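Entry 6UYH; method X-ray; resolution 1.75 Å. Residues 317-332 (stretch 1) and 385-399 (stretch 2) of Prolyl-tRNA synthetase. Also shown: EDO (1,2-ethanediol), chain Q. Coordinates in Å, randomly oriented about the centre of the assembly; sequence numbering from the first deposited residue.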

# COMPACT_ATOMS: atom_id res chain seq x y z
N GLU A 317 11.02 -36.12 13.49
CA GLU A 317 9.89 -35.67 14.30
C GLU A 317 10.30 -34.61 15.30
O GLU A 317 9.53 -33.69 15.59
CB GLU A 317 9.24 -36.86 15.00
CG GLU A 317 8.38 -37.72 14.08
CD GLU A 317 7.39 -36.90 13.26
OE1 GLU A 317 7.71 -36.54 12.10
OE2 GLU A 317 6.29 -36.60 13.78
N LYS A 318 11.51 -34.71 15.86
CA LYS A 318 11.99 -33.66 16.76
C LYS A 318 12.24 -32.37 15.99
O LYS A 318 11.97 -31.27 16.50
CB LYS A 318 13.25 -34.10 17.49
CG LYS A 318 13.72 -33.12 18.56
CD LYS A 318 14.07 -33.84 19.86
CE LYS A 318 12.82 -34.40 20.52
NZ LYS A 318 11.86 -33.32 20.90
N THR A 319 12.76 -32.48 14.77
CA THR A 319 12.86 -31.31 13.90
C THR A 319 11.49 -30.71 13.63
O THR A 319 11.32 -29.48 13.66
CB THR A 319 13.55 -31.70 12.59
OG1 THR A 319 14.88 -32.15 12.87
CG2 THR A 319 13.62 -30.52 11.65
N LYS A 320 10.49 -31.55 13.37
CA LYS A 320 9.13 -31.05 13.21
C LYS A 320 8.62 -30.40 14.49
O LYS A 320 7.91 -29.39 14.45
CB LYS A 320 8.20 -32.18 12.77
N GLU A 321 8.98 -30.97 15.64
CA GLU A 321 8.56 -30.39 16.92
C GLU A 321 9.22 -29.04 17.17
O GLU A 321 8.59 -28.12 17.69
CB GLU A 321 8.87 -31.36 18.06
CG GLU A 321 7.95 -32.57 18.07
CD GLU A 321 8.42 -33.66 19.02
OE1 GLU A 321 7.98 -34.82 18.85
OE2 GLU A 321 9.23 -33.35 19.91
N ILE A 322 10.50 -28.90 16.80
CA ILE A 322 11.17 -27.61 16.93
C ILE A 322 10.49 -26.58 16.05
O ILE A 322 10.21 -25.45 16.47
CB ILE A 322 12.66 -27.74 16.60
CG1 ILE A 322 13.38 -28.57 17.67
CG2 ILE A 322 13.29 -26.35 16.43
CD1 ILE A 322 14.63 -29.26 17.18
N TYR A 323 10.22 -26.95 14.80
CA TYR A 323 9.52 -26.05 13.88
C TYR A 323 8.19 -25.60 14.46
O TYR A 323 7.87 -24.41 14.45
CB TYR A 323 9.32 -26.74 12.53
CG TYR A 323 8.45 -25.95 11.57
CD1 TYR A 323 9.01 -25.04 10.69
CD2 TYR A 323 7.07 -26.13 11.55
CE1 TYR A 323 8.21 -24.32 9.82
CE2 TYR A 323 6.27 -25.41 10.69
CZ TYR A 323 6.84 -24.51 9.82
OH TYR A 323 6.04 -23.80 8.96
N ASN A 324 7.40 -26.54 14.97
CA ASN A 324 6.05 -26.21 15.40
C ASN A 324 6.04 -25.33 16.65
O ASN A 324 5.19 -24.45 16.78
CB ASN A 324 5.25 -27.50 15.62
CG ASN A 324 4.97 -28.24 14.32
OD1 ASN A 324 4.51 -27.64 13.35
ND2 ASN A 324 5.27 -29.53 14.30
N GLU A 325 6.99 -25.55 17.57
CA GLU A 325 7.01 -24.72 18.77
C GLU A 325 7.37 -23.28 18.44
O GLU A 325 6.77 -22.34 18.97
CB GLU A 325 7.97 -25.29 19.81
CG GLU A 325 7.89 -24.53 21.12
CD GLU A 325 8.73 -25.16 22.21
OE1 GLU A 325 9.23 -26.28 22.00
OE2 GLU A 325 8.87 -24.52 23.27
N LEU A 326 8.34 -23.08 17.54
CA LEU A 326 8.70 -21.73 17.13
C LEU A 326 7.57 -21.07 16.35
O LEU A 326 7.27 -19.89 16.57
CB LEU A 326 9.99 -21.76 16.30
CG LEU A 326 11.24 -22.35 16.96
CD1 LEU A 326 12.43 -22.14 16.05
CD2 LEU A 326 11.50 -21.73 18.32
N GLU A 327 6.92 -21.82 15.45
CA GLU A 327 5.81 -21.25 14.70
C GLU A 327 4.67 -20.83 15.62
O GLU A 327 4.05 -19.77 15.41
CB GLU A 327 5.30 -22.25 13.66
CG GLU A 327 4.19 -21.69 12.79
CD GLU A 327 3.38 -22.77 12.10
OE1 GLU A 327 3.31 -23.90 12.63
OE2 GLU A 327 2.81 -22.48 11.02
N LYS A 328 4.36 -21.65 16.63
CA LYS A 328 3.30 -21.32 17.57
C LYS A 328 3.64 -20.06 18.36
O LYS A 328 2.74 -19.32 18.76
CB LYS A 328 3.06 -22.50 18.52
N ALA A 329 4.93 -19.81 18.59
CA ALA A 329 5.38 -18.62 19.30
C ALA A 329 5.44 -17.39 18.40
O ALA A 329 5.84 -16.32 18.88
CB ALA A 329 6.76 -18.86 19.92
N GLY A 330 5.06 -17.51 17.14
CA GLY A 330 5.04 -16.37 16.25
C GLY A 330 6.35 -16.06 15.59
O GLY A 330 6.49 -14.98 15.00
N ILE A 331 7.32 -16.96 15.67
CA ILE A 331 8.60 -16.78 14.99
C ILE A 331 8.44 -17.22 13.54
O ILE A 331 7.84 -18.27 13.26
CB ILE A 331 9.70 -17.58 15.71
CG1 ILE A 331 9.86 -17.07 17.15
CG2 ILE A 331 11.01 -17.54 14.93
CD1 ILE A 331 10.70 -17.97 18.05
N ARG A 332 8.96 -16.42 12.60
CA ARG A 332 8.90 -16.78 11.19
C ARG A 332 9.98 -17.83 10.93
O ARG A 332 11.17 -17.52 10.85
CB ARG A 332 9.07 -15.54 10.32
CG ARG A 332 7.93 -14.55 10.52
CD ARG A 332 8.06 -13.30 9.64
NE ARG A 332 9.25 -12.50 9.92
CZ ARG A 332 9.38 -11.65 10.93
NH1 ARG A 332 8.38 -11.48 11.79
NH2 ARG A 332 10.50 -10.95 11.09
N PRO A 385 20.99 -26.68 25.05
CA PRO A 385 20.26 -27.86 25.54
C PRO A 385 18.78 -27.73 25.23
O PRO A 385 18.20 -26.64 25.33
CB PRO A 385 20.52 -27.84 27.05
CG PRO A 385 21.68 -26.92 27.25
CD PRO A 385 21.60 -25.91 26.14
N LEU A 386 18.17 -28.85 24.83
CA LEU A 386 16.73 -28.83 24.55
C LEU A 386 15.93 -28.45 25.78
O LEU A 386 14.82 -27.92 25.66
CB LEU A 386 16.28 -30.19 24.02
CG LEU A 386 16.85 -30.58 22.66
CD1 LEU A 386 16.54 -32.04 22.36
CD2 LEU A 386 16.28 -29.69 21.58
N SER A 387 16.47 -28.70 26.98
CA SER A 387 15.80 -28.26 28.20
C SER A 387 15.70 -26.74 28.28
O SER A 387 14.84 -26.23 29.01
CB SER A 387 16.53 -28.81 29.42
OG SER A 387 17.84 -28.27 29.54
N GLU A 388 16.56 -26.02 27.56
CA GLU A 388 16.53 -24.57 27.54
C GLU A 388 15.99 -24.01 26.23
O GLU A 388 15.98 -22.79 26.05
CB GLU A 388 17.93 -24.01 27.81
CG GLU A 388 18.56 -24.59 29.06
CD GLU A 388 19.82 -23.87 29.48
OE1 GLU A 388 20.45 -23.20 28.63
OE2 GLU A 388 20.17 -23.96 30.68
N PHE A 389 15.55 -24.87 25.31
CA PHE A 389 14.94 -24.43 24.08
C PHE A 389 13.48 -24.06 24.31
O PHE A 389 12.74 -24.80 24.97
CB PHE A 389 15.03 -25.52 23.01
CG PHE A 389 14.14 -25.28 21.82
CD1 PHE A 389 14.56 -24.47 20.77
CD2 PHE A 389 12.88 -25.87 21.74
CE1 PHE A 389 13.75 -24.25 19.67
CE2 PHE A 389 12.06 -25.64 20.65
CZ PHE A 389 12.50 -24.83 19.61
N SER A 390 13.06 -22.93 23.75
CA SER A 390 11.67 -22.49 23.82
C SER A 390 11.51 -21.30 22.89
O SER A 390 12.49 -20.75 22.37
CB SER A 390 11.26 -22.11 25.24
OG SER A 390 11.84 -20.88 25.63
N GLY A 391 10.26 -20.89 22.69
CA GLY A 391 10.00 -19.69 21.93
C GLY A 391 10.63 -18.46 22.55
O GLY A 391 11.18 -17.61 21.85
N ASP A 392 10.60 -18.37 23.88
CA ASP A 392 11.19 -17.22 24.56
C ASP A 392 12.71 -17.22 24.43
O ASP A 392 13.31 -16.16 24.22
CB ASP A 392 10.78 -17.22 26.03
CG ASP A 392 9.34 -16.80 26.24
OD1 ASP A 392 8.68 -16.40 25.26
OD2 ASP A 392 8.87 -16.86 27.40
N SER A 393 13.34 -18.39 24.56
CA SER A 393 14.80 -18.41 24.50
C SER A 393 15.31 -18.13 23.09
O SER A 393 16.36 -17.51 22.92
CB SER A 393 15.35 -19.75 25.03
OG SER A 393 15.04 -20.82 24.15
N ILE A 394 14.56 -18.54 22.07
CA ILE A 394 14.95 -18.24 20.69
C ILE A 394 14.73 -16.76 20.39
O ILE A 394 15.57 -16.12 19.74
CB ILE A 394 14.21 -19.15 19.70
CG1 ILE A 394 14.64 -20.61 19.89
CG2 ILE A 394 14.44 -18.69 18.28
CD1 ILE A 394 16.15 -20.83 19.79
N LYS A 395 13.61 -16.19 20.85
CA LYS A 395 13.42 -14.75 20.71
C LYS A 395 14.55 -13.98 21.40
O LYS A 395 15.01 -12.94 20.89
CB LYS A 395 12.07 -14.34 21.29
CG LYS A 395 10.88 -14.78 20.46
CD LYS A 395 9.56 -14.51 21.16
CE LYS A 395 8.39 -15.03 20.34
NZ LYS A 395 7.09 -14.88 21.04
N ALA A 396 15.00 -14.46 22.56
CA ALA A 396 16.10 -13.82 23.25
C ALA A 396 17.38 -13.88 22.42
O ALA A 396 18.18 -12.94 22.43
CB ALA A 396 16.31 -14.49 24.62
N VAL A 397 17.59 -14.99 21.70
CA VAL A 397 18.72 -15.08 20.79
C VAL A 397 18.58 -14.06 19.66
O VAL A 397 19.56 -13.40 19.27
CB VAL A 397 18.85 -16.51 20.24
CG1 VAL A 397 19.89 -16.58 19.15
CG2 VAL A 397 19.19 -17.48 21.38
N LEU A 398 17.37 -13.90 19.14
CA LEU A 398 17.15 -12.96 18.05
C LEU A 398 17.34 -11.52 18.51
O LEU A 398 17.84 -10.69 17.75
CB LEU A 398 15.75 -13.16 17.46
CG LEU A 398 15.53 -14.49 16.75
CD1 LEU A 398 14.07 -14.65 16.38
CD2 LEU A 398 16.40 -14.60 15.51
N ASP A 399 16.94 -11.21 19.74
CA ASP A 399 17.17 -9.86 20.27
C ASP A 399 18.66 -9.61 20.48
O ASP A 399 19.14 -8.49 20.26
CB ASP A 399 16.39 -9.67 21.57
CG ASP A 399 14.89 -9.63 21.34
OD1 ASP A 399 14.47 -9.18 20.25
OD2 ASP A 399 14.14 -10.05 22.24
C1 EDO Q . 12.80 -10.34 17.38
O1 EDO Q . 12.67 -9.28 18.33
C2 EDO Q . 12.50 -11.66 18.08
O2 EDO Q . 11.29 -11.53 18.84
O HOH W 1 7.81 -21.98 23.74

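Helix 317-328 and helix 391-399 cross at 76°, their axes 9.8 Å apart at closest approach, and the two stretches together bury 550 Å². The backbones come nearest where Leu326 CA lies 5.4 Å from Gly391 CA. Gly391 has no side chain, and Ala329 CB fills the space with a contact of 3.9 Å to Gly391 CA; a CB on Gly391 would clash with that methyl.

The CA-to-CB bond of Phe389 points toward the first helix, and with chi1 at 166° (t) the ring reaches Ile322 and Leu326. Its CZ meets Ile322 CG2 at 3.6 Å and Leu326 CD2 at 3.5 Å. Leu326 leaves its helix sideways, but its m,t rotamer brings the end nearer, so that CD2 also packs 3.7 Å from Ile394 CG1. Glu325 is extended, with chi1 and chi2 both t, which carries its carboxylate to the edge of the ring: Glu325 OE1 lies 3.2 Å from Phe389 CE2, near the ring plane, where the partial positive charge of the C-H groups suits an anionic oxygen. Glu325 OE2 is 3.9 Å from Gly391 N, and a water spans the gap, donating to Glu325 OE2 (2.8 Å) and accepting from Gly391 N (2.9 Å). This serves a free amide of the helix's first turn, while Ser390, chi1 p, caps the same end by accepting from Ser393 N at its OG (3.1 Å).

Beyond the first helix, Gly330 adopts positive phi in a Schellman motif, and the chain turns so that Ile331 points toward the second helix. Its CD1 packs 3.8 Å from Ile394 CG2. Lys395 leaves its helix sideways, yet after chi1 m its remaining torsions are all t; this extended chain carries NZ to Ala329 O, forming a 2.9 Å hydrogen bond, the only direct one between the stretches.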